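Local coordinates for hypothetical protein PH1897 (PDB 1VDW), which probably removes phosphate from fructose 1,6-bisphosphate, and perhaps from inositol monophosphate, with the help of magnesium, working as a homodimer, at residues A[80-85]-A[201-206]; A[52-57]-A[101-106]; A[8-13]-A[111-116]. All blocks are in the same frame, centred on the assembly; numbering follows the deposited sequence.

Contact 1 (A[80-85]-A[201-206]); sequences TVVVDP and DIAAGV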
loop_
_atom_site.group_PDB
_atom_site.type_symbol
_atom_site.label_atom_id
_atom_site.label_comp_id
_atom_site.label_asym_id
_atom_site.label_seq_id
_atom_site.Cartn_x
_atom_site.Cartn_y
_atom_site.Cartn_z
ATOM N N THR A 80 14.944 21.902 -17.157
ATOM C CA THR A 80 14.137 20.782 -17.624
ATOM C C THR A 80 13.429 20.153 -16.433
ATOM O O THR A 80 14.035 19.924 -15.390
ATOM C CB THR A 80 14.997 19.698 -18.301
ATOM O OG1 THR A 80 15.733 20.279 -19.381
ATOM C CG2 THR A 80 14.117 18.581 -18.849
ATOM N N VAL A 81 12.140 19.890 -16.592
ATOM C CA VAL A 81 11.368 19.274 -15.529
ATOM C C VAL A 81 10.963 17.871 -15.985
ATOM O O VAL A 81 10.446 17.694 -17.090
ATOM C CB VAL A 81 10.120 20.131 -15.182
ATOM C CG1 VAL A 81 10.554 21.541 -14.809
ATOM C CG2 VAL A 81 9.150 20.158 -16.351
ATOM N N VAL A 82 11.238 16.881 -15.138
ATOM C CA VAL A 82 10.921 15.475 -15.410
ATOM C C VAL A 82 9.800 15.149 -14.434
ATOM O O VAL A 82 10.018 15.082 -13.221
ATOM C CB VAL A 82 12.152 14.585 -15.153
ATOM C CG1 VAL A 82 11.816 13.126 -15.408
ATOM C CG2 VAL A 82 13.297 15.028 -16.057
ATOM N N VAL A 83 8.606 14.925 -14.970
ATOM C CA VAL A 83 7.443 14.731 -14.122
ATOM C C VAL A 83 6.509 13.561 -14.393
ATOM O O VAL A 83 6.411 13.050 -15.508
ATOM C CB VAL A 83 6.599 16.040 -14.158
ATOM C CG1 VAL A 83 6.158 16.329 -15.581
ATOM C CG2 VAL A 83 5.396 15.928 -13.243
ATOM N N ASP A 84 5.840 13.140 -13.324
ATOM C CA ASP A 84 4.817 12.108 -13.380
ATOM C C ASP A 84 3.642 12.819 -12.710
ATOM O O ASP A 84 3.598 12.952 -11.487
ATOM C CB ASP A 84 5.199 10.866 -12.573
ATOM C CG ASP A 84 4.184 9.745 -12.729
ATOM O OD1 ASP A 84 3.109 10.005 -13.314
ATOM O OD2 ASP A 84 4.450 8.609 -12.274
ATOM N N PRO A 85 2.683 13.313 -13.508
ATOM C CA PRO A 85 1.502 14.026 -13.006
ATOM C C PRO A 85 0.694 13.254 -11.968
ATOM O O PRO A 85 0.105 13.835 -11.057
ATOM C CB PRO A 85 0.697 14.295 -14.276
ATOM C CG PRO A 85 1.753 14.394 -15.331
ATOM C CD PRO A 85 2.670 13.251 -14.981
ATOM N N ASP A 201 9.145 8.234 -13.938
ATOM C CA ASP A 201 8.586 7.602 -12.746
ATOM C C ASP A 201 9.477 7.755 -11.524
ATOM O O ASP A 201 8.995 7.922 -10.402
ATOM C CB ASP A 201 8.398 6.094 -12.951
ATOM C CG ASP A 201 7.356 5.757 -13.987
ATOM O OD1 ASP A 201 6.281 6.391 -13.990
ATOM O OD2 ASP A 201 7.606 4.827 -14.788
ATOM N N ILE A 202 10.784 7.705 -11.749
ATOM C CA ILE A 202 11.737 7.723 -10.652
ATOM C C ILE A 202 12.582 8.957 -10.397
ATOM O O ILE A 202 13.242 9.037 -9.368
ATOM C CB ILE A 202 12.724 6.545 -10.796
ATOM C CG1 ILE A 202 13.560 6.725 -12.067
ATOM C CG2 ILE A 202 11.959 5.228 -10.861
ATOM C CD1 ILE A 202 14.709 5.745 -12.194
ATOM N N ALA A 203 12.571 9.916 -11.313
ATOM C CA ALA A 203 13.418 11.089 -11.158
ATOM C C ALA A 203 13.376 11.768 -9.794
ATOM O O ALA A 203 14.401 11.901 -9.131
ATOM C CB ALA A 203 13.112 12.098 -12.259
ATOM N N ALA A 204 12.195 12.195 -9.365
ATOM C CA ALA A 204 12.089 12.876 -8.082
ATOM C C ALA A 204 12.458 11.966 -6.914
ATOM O O ALA A 204 13.154 12.378 -5.990
ATOM C CB ALA A 204 10.678 13.426 -7.895
ATOM N N GLY A 205 11.982 10.728 -6.959
ATOM C CA GLY A 205 12.273 9.788 -5.892
ATOM C C GLY A 205 13.757 9.543 -5.735
ATOM O O GLY A 205 14.254 9.415 -4.620
ATOM N N VAL A 206 14.471 9.480 -6.855
ATOM C CA VAL A 206 15.909 9.252 -6.806
ATOM C C VAL A 206 16.622 10.459 -6.200
ATOM O O VAL A 206 17.507 10.308 -5.357
ATOM C CB VAL A 206 16.471 8.960 -8.215
ATOM C CG1 VAL A 206 17.995 8.987 -8.192
ATOM C CG2 VAL A 206 15.990 7.597 -8.685
HETATM O O HOH W 1 9.570 12.455 -11.560
HETATM O O HOH W 2 6.351 8.641 -10.317
#
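D84 and D201 bring their carboxylates together at OD2 and OD1, which lie 3.3 Å apart with no hydrogen bond between them, since both are acceptors. The two groups arrive differently. D84 leaves its strand toward the helix, its CG anti to the backbone N (chi1 -175°). The CB of D201 points away from the strand, yet chi1 of -66° swings the carboxylate back to it, and the two carboxylate planes end 57° apart. The other oxygen of each carboxylate is also engaged: D201 OD2 accepts R198 N, and D84 OD1 takes a weak bond from L86 N. D84 opens the DPLDGS sequence of the inositol monophosphatase superfamily, in which helix 199-211 lies against one face of the large sheet; both aspartates are predicted ligands of the catalytic magnesium, consistent with two acidic groups set so close. A water lies 2.7 Å from D84 OD2 and equally far from the D201 backbone O. Deeper in, V82 turns its CG1 onto A203 CB at 3.6 Å, a methyl-on-methyl contact. Beside it, where the helix is kinked, a second water donates to V82 O at 3.1 Å and weakly accepts A204 N at 3.4 Å.

Contact 2 (A[52-57]-A[101-106]); sequences NIIISK and VSVAIF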
loop_
_atom_site.group_PDB
_atom_site.type_symbol
_atom_site.label_atom_id
_atom_site.label_comp_id
_atom_site.label_asym_id
_atom_site.label_seq_id
_atom_site.Cartn_x
_atom_site.Cartn_y
_atom_site.Cartn_z
ATOM N N ASN A 52 -3.144 17.782 -17.576
ATOM C CA ASN A 52 -3.507 19.137 -17.984
ATOM C C ASN A 52 -3.034 20.216 -17.027
ATOM O O ASN A 52 -2.436 21.206 -17.447
ATOM C CB ASN A 52 -5.026 19.276 -18.143
ATOM C CG ASN A 52 -5.552 18.592 -19.385
ATOM O OD1 ASN A 52 -4.803 18.306 -20.313
ATOM N ND2 ASN A 52 -6.857 18.342 -19.412
ATOM N N ILE A 53 -3.304 20.028 -15.742
ATOM C CA ILE A 53 -2.933 21.021 -14.743
ATOM C C ILE A 53 -1.437 21.192 -14.509
ATOM O O ILE A 53 -0.958 22.317 -14.358
ATOM C CB ILE A 53 -3.615 20.728 -13.384
ATOM C CG1 ILE A 53 -3.212 19.342 -12.879
ATOM C CG2 ILE A 53 -5.127 20.823 -13.534
ATOM C CD1 ILE A 53 -3.817 18.981 -11.536
ATOM N N ILE A 54 -0.691 20.093 -14.499
ATOM C CA ILE A 54 0.738 20.179 -14.240
ATOM C C ILE A 54 1.607 20.468 -15.464
ATOM O O ILE A 54 2.526 21.284 -15.391
ATOM C CB ILE A 54 1.239 18.890 -13.547
ATOM C CG1 ILE A 54 2.651 19.109 -13.001
ATOM C CG2 ILE A 54 1.215 17.726 -14.524
ATOM C CD1 ILE A 54 3.126 18.006 -12.082
ATOM N N ILE A 55 1.326 19.816 -16.585
ATOM C CA ILE A 55 2.121 20.042 -17.785
ATOM C C ILE A 55 1.991 21.480 -18.272
ATOM O O ILE A 55 2.984 22.114 -18.633
ATOM C CB ILE A 55 1.710 19.081 -18.919
ATOM C CG1 ILE A 55 1.959 17.634 -18.485
ATOM C CG2 ILE A 55 2.492 19.403 -20.186
ATOM C CD1 ILE A 55 3.395 17.347 -18.075
ATOM N N SER A 56 0.767 21.997 -18.275
ATOM C CA SER A 56 0.528 23.365 -18.717
ATOM C C SER A 56 1.308 24.332 -17.834
ATOM O O SER A 56 1.882 25.309 -18.314
ATOM C CB SER A 56 -0.965 23.693 -18.647
ATOM O OG SER A 56 -1.441 23.621 -17.315
ATOM N N LYS A 57 1.330 24.044 -16.538
ATOM C CA LYS A 57 2.032 24.873 -15.567
ATOM C C LYS A 57 3.490 25.095 -15.962
ATOM O O LYS A 57 3.959 26.231 -16.041
ATOM C CB LYS A 57 1.966 24.209 -14.188
ATOM C CG LYS A 57 2.605 25.002 -13.062
ATOM C CD LYS A 57 1.785 26.231 -12.701
ATOM C CE LYS A 57 2.302 26.874 -11.421
ATOM N NZ LYS A 57 1.500 28.064 -11.019
ATOM N N VAL A 101 2.217 12.918 -6.795
ATOM C CA VAL A 101 2.671 13.781 -7.877
ATOM C C VAL A 101 4.192 13.780 -7.706
ATOM O O VAL A 101 4.691 13.949 -6.589
ATOM C CB VAL A 101 2.161 15.219 -7.722
ATOM C CG1 VAL A 101 2.764 16.103 -8.809
ATOM C CG2 VAL A 101 0.649 15.241 -7.808
ATOM N N SER A 102 4.920 13.592 -8.802
ATOM C CA SER A 102 6.384 13.533 -8.763
ATOM C C SER A 102 6.995 14.534 -9.741
ATOM O O SER A 102 6.712 14.480 -10.937
ATOM C CB SER A 102 6.834 12.110 -9.120
ATOM O OG SER A 102 8.243 12.003 -9.208
ATOM N N VAL A 103 7.834 15.436 -9.234
ATOM C CA VAL A 103 8.464 16.454 -10.074
ATOM C C VAL A 103 9.939 16.637 -9.740
ATOM O O VAL A 103 10.295 16.857 -8.585
ATOM C CB VAL A 103 7.772 17.831 -9.896
ATOM C CG1 VAL A 103 8.548 18.913 -10.638
ATOM C CG2 VAL A 103 6.347 17.775 -10.403
ATOM N N ALA A 104 10.795 16.547 -10.757
ATOM C CA ALA A 104 12.231 16.755 -10.583
ATOM C C ALA A 104 12.637 17.901 -11.512
ATOM O O ALA A 104 12.298 17.901 -12.697
ATOM C CB ALA A 104 13.000 15.493 -10.934
ATOM N N ILE A 105 13.348 18.876 -10.954
ATOM C CA ILE A 105 13.793 20.057 -11.697
ATOM C C ILE A 105 15.292 20.020 -11.928
ATOM O O ILE A 105 16.075 19.866 -10.989
ATOM C CB ILE A 105 13.485 21.350 -10.926
ATOM C CG1 ILE A 105 12.031 21.349 -10.454
ATOM C CG2 ILE A 105 13.773 22.558 -11.806
ATOM C CD1 ILE A 105 11.021 21.403 -11.555
ATOM N N PHE A 106 15.694 20.198 -13.180
ATOM C CA PHE A 106 17.109 20.164 -13.523
ATOM C C PHE A 106 17.609 21.468 -14.107
ATOM O O PHE A 106 16.980 22.039 -15.000
ATOM C CB PHE A 106 17.367 19.045 -14.532
ATOM C CG PHE A 106 17.156 17.671 -13.973
ATOM C CD1 PHE A 106 18.225 16.949 -13.457
ATOM C CD2 PHE A 106 15.881 17.106 -13.928
ATOM C CE1 PHE A 106 18.034 15.690 -12.909
ATOM C CE2 PHE A 106 15.682 15.842 -13.379
ATOM C CZ PHE A 106 16.760 15.134 -12.870
#
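Chi1 of -167° and chi2 of 169° extend the I54 side chain fully, carrying CD1 from the helix to the methyl groups of V101 and V103 on the strand. This is helix-on-sheet packing in the layered alpha-beta sandwich of the inositol monophosphatase fold: helix 45-60 rests on the large sheet, with the CA atoms of I54 and V101 still 9.2 Å apart, so a long side chain has to bridge the layers. I54 was modelled in two conformers, and the contacts given belong to one of them. In it, CD1 meets V101 CG1 tip to tip at 3.8 Å, the valine methyl anti to its own backbone N. Toward V103 the approach differs: the side chains run past one another in opposite directions, and I54 CD1 lies alongside V103 CG2 at 3.6 Å. Alternate strand residues V101 and V103 thus receive the same methyl on the helix-facing side of the strand. V83 of the neighbouring strand touches both I54 and V103, and P85 also touches I54. Within the helix, across the turn that carries I54, S56 OG donates to N52 O at 2.6 Å, in the carbonyl plane with a C=O...donor angle of 156°.

Contact 3 (A[8-13]-A[111-116]); sequences KIAIDI and PIYAFI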
loop_
_atom_site.group_PDB
_atom_site.type_symbol
_atom_site.label_atom_id
_atom_site.label_comp_id
_atom_site.label_asym_id
_atom_site.label_seq_id
_atom_site.Cartn_x
_atom_site.Cartn_y
_atom_site.Cartn_z
ATOM N N LYS A 8 7.609 27.437 -4.525
ATOM C CA LYS A 8 6.337 28.154 -4.622
ATOM C C LYS A 8 5.472 27.446 -5.666
ATOM O O LYS A 8 4.261 27.296 -5.502
ATOM C CB LYS A 8 6.587 29.614 -5.033
ATOM C CG LYS A 8 5.341 30.499 -5.138
ATOM C CD LYS A 8 4.685 30.437 -6.514
ATOM C CE LYS A 8 3.518 31.417 -6.612
ATOM N NZ LYS A 8 2.861 31.384 -7.949
ATOM N N ILE A 9 6.108 27.003 -6.743
ATOM C CA ILE A 9 5.397 26.296 -7.797
ATOM C C ILE A 9 4.838 24.972 -7.264
ATOM O O ILE A 9 3.735 24.566 -7.630
ATOM C CB ILE A 9 6.330 26.038 -9.000
ATOM C CG1 ILE A 9 6.737 27.380 -9.614
ATOM C CG2 ILE A 9 5.635 25.156 -10.030
ATOM C CD1 ILE A 9 7.668 27.271 -10.791
ATOM N N ALA A 10 5.597 24.312 -6.395
ATOM C CA ALA A 10 5.148 23.047 -5.819
ATOM C C ALA A 10 3.833 23.267 -5.074
ATOM O O ALA A 10 2.908 22.455 -5.165
ATOM C CB ALA A 10 6.204 22.496 -4.871
ATOM N N ILE A 11 3.747 24.373 -4.339
ATOM C CA ILE A 11 2.531 24.676 -3.600
ATOM C C ILE A 11 1.365 24.954 -4.549
ATOM O O ILE A 11 0.242 24.530 -4.289
ATOM C CB ILE A 11 2.726 25.877 -2.657
ATOM C CG1 ILE A 11 3.845 25.570 -1.661
ATOM C CG2 ILE A 11 1.422 26.186 -1.930
ATOM C CD1 ILE A 11 3.632 24.312 -0.858
ATOM N N ASP A 12 1.616 25.671 -5.643
ATOM C CA ASP A 12 0.544 25.932 -6.602
ATOM C C ASP A 12 0.012 24.585 -7.085
ATOM O O ASP A 12 -1.193 24.401 -7.251
ATOM C CB ASP A 12 1.045 26.721 -7.819
ATOM C CG ASP A 12 1.481 28.135 -7.478
ATOM O OD1 ASP A 12 0.992 28.699 -6.477
ATOM O OD2 ASP A 12 2.306 28.689 -8.235
ATOM N N ILE A 13 0.924 23.645 -7.314
ATOM C CA ILE A 13 0.549 22.317 -7.779
ATOM C C ILE A 13 -0.255 21.551 -6.729
ATOM O O ILE A 13 -1.249 20.905 -7.062
ATOM C CB ILE A 13 1.803 21.524 -8.202
ATOM C CG1 ILE A 13 2.383 22.153 -9.474
ATOM C CG2 ILE A 13 1.456 20.056 -8.425
ATOM C CD1 ILE A 13 3.726 21.603 -9.891
ATOM N N PRO A 111 20.397 18.260 -11.233
ATOM C CA PRO A 111 19.185 18.324 -10.413
ATOM C C PRO A 111 19.331 19.343 -9.281
ATOM O O PRO A 111 20.289 19.300 -8.504
ATOM C CB PRO A 111 19.020 16.891 -9.914
ATOM C CG PRO A 111 20.423 16.370 -9.877
ATOM C CD PRO A 111 21.189 17.050 -10.961
ATOM N N ILE A 112 18.395 20.284 -9.211
ATOM C CA ILE A 112 18.450 21.318 -8.183
ATOM C C ILE A 112 17.292 21.277 -7.198
ATOM O O ILE A 112 17.370 21.871 -6.127
ATOM C CB ILE A 112 18.510 22.730 -8.813
ATOM C CG1 ILE A 112 17.314 22.941 -9.745
ATOM C CG2 ILE A 112 19.820 22.898 -9.578
ATOM C CD1 ILE A 112 17.158 24.367 -10.233
ATOM N N TYR A 113 16.226 20.566 -7.550
ATOM C CA TYR A 113 15.064 20.476 -6.677
ATOM C C TYR A 113 14.118 19.397 -7.166
ATOM O O TYR A 113 13.978 19.173 -8.364
ATOM C CB TYR A 113 14.322 21.815 -6.662
ATOM C CG TYR A 113 13.049 21.820 -5.847
ATOM C CD1 TYR A 113 13.089 21.759 -4.458
ATOM C CD2 TYR A 113 11.807 21.898 -6.469
ATOM C CE1 TYR A 113 11.915 21.779 -3.706
ATOM C CE2 TYR A 113 10.633 21.918 -5.731
ATOM C CZ TYR A 113 10.693 21.859 -4.352
ATOM O OH TYR A 113 9.525 21.887 -3.627
ATOM N N ALA A 114 13.469 18.731 -6.221
ATOM C CA ALA A 114 12.495 17.711 -6.551
ATOM C C ALA A 114 11.490 17.625 -5.423
ATOM O O ALA A 114 11.811 17.908 -4.263
ATOM C CB ALA A 114 13.173 16.361 -6.741
ATOM N N PHE A 115 10.259 17.269 -5.761
ATOM C CA PHE A 115 9.250 17.098 -4.733
ATOM C C PHE A 115 8.312 15.981 -5.125
ATOM O O PHE A 115 8.146 15.653 -6.304
ATOM C CB PHE A 115 8.464 18.405 -4.468
ATOM C CG PHE A 115 7.377 18.707 -5.471
ATOM C CD1 PHE A 115 6.113 18.132 -5.352
ATOM C CD2 PHE A 115 7.604 19.607 -6.505
ATOM C CE1 PHE A 115 5.090 18.458 -6.247
ATOM C CE2 PHE A 115 6.587 19.937 -7.402
ATOM C CZ PHE A 115 5.330 19.362 -7.270
ATOM N N ILE A 116 7.749 15.364 -4.099
ATOM C CA ILE A 116 6.765 14.311 -4.261
ATOM C C ILE A 116 5.654 14.685 -3.294
ATOM O O ILE A 116 5.898 14.897 -2.104
ATOM C CB ILE A 116 7.331 12.918 -3.889
ATOM C CG1 ILE A 116 8.328 12.470 -4.961
ATOM C CG2 ILE A 116 6.190 11.893 -3.763
ATOM C CD1 ILE A 116 9.125 11.229 -4.587
#
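D12 OD2 is gripped by two lysines: K8 NZ, one helical turn earlier, donates to its syn lone pair at 2.8 Å, and K57 NZ of helix 45-60 adds a second salt bridge. This tie joins two helices that lie on the same face of the large sheet, one layer of the alpha-beta sandwich of the inositol monophosphatase fold. The inward side of segment 8-13 is apolar and follows strand 111-116 closely, their axes 9.9 Å apart and inclined by only 21°. F115 meets it with a ring whose CG sits between the backbone N and carbonyl carbon (chi1 80°). A10 CB rests over one ring face, 3.8 Å from the F115 centroid and 20° off the ring normal, a CH-pi contact shifted toward CD2 and CE2. I13 comes instead to the rim, where its CD1 lies in the ring plane, 3.8 Å from F115 CZ. With an alanine in place of F115, A10 CB would probably lose the ring face it rests on and I13 CD1 its partner at the edge, opening a gap between helix and strand. Earlier on the same strand, I112 and Y113 both face I105 in a classic beta bulge. The Y113 hydroxyl is hydrogen-bonded to E126 OE1, and the same OH atom touches A10 CB at 3.6 Å.

Overall arrangement
The three contacts share one sheet and are joined by its backbone ladder. Contact 1 meets contact 2 through T80 O and F106 N, 2.8 Å apart, and contact 2 meets contact 3 through V103 O and F115 N at 2.9 Å. In both pairs the contact centres are about 8 Å apart. Contacts 2 and 3 lie on the face under helices 45-60 and 3-20, whereas contact 1 uses the other face, where G205 CA packs on I116 CD1 at 3.7 Å. Only contact 1 holds predicted magnesium ligands: the D201 side chain lies about 4 Å from that of E68 and about 4 Å from a bound 1,2-ethanediol, probably from the crystallisation liquor. The F115 side chain is about 10 Å from that of D84.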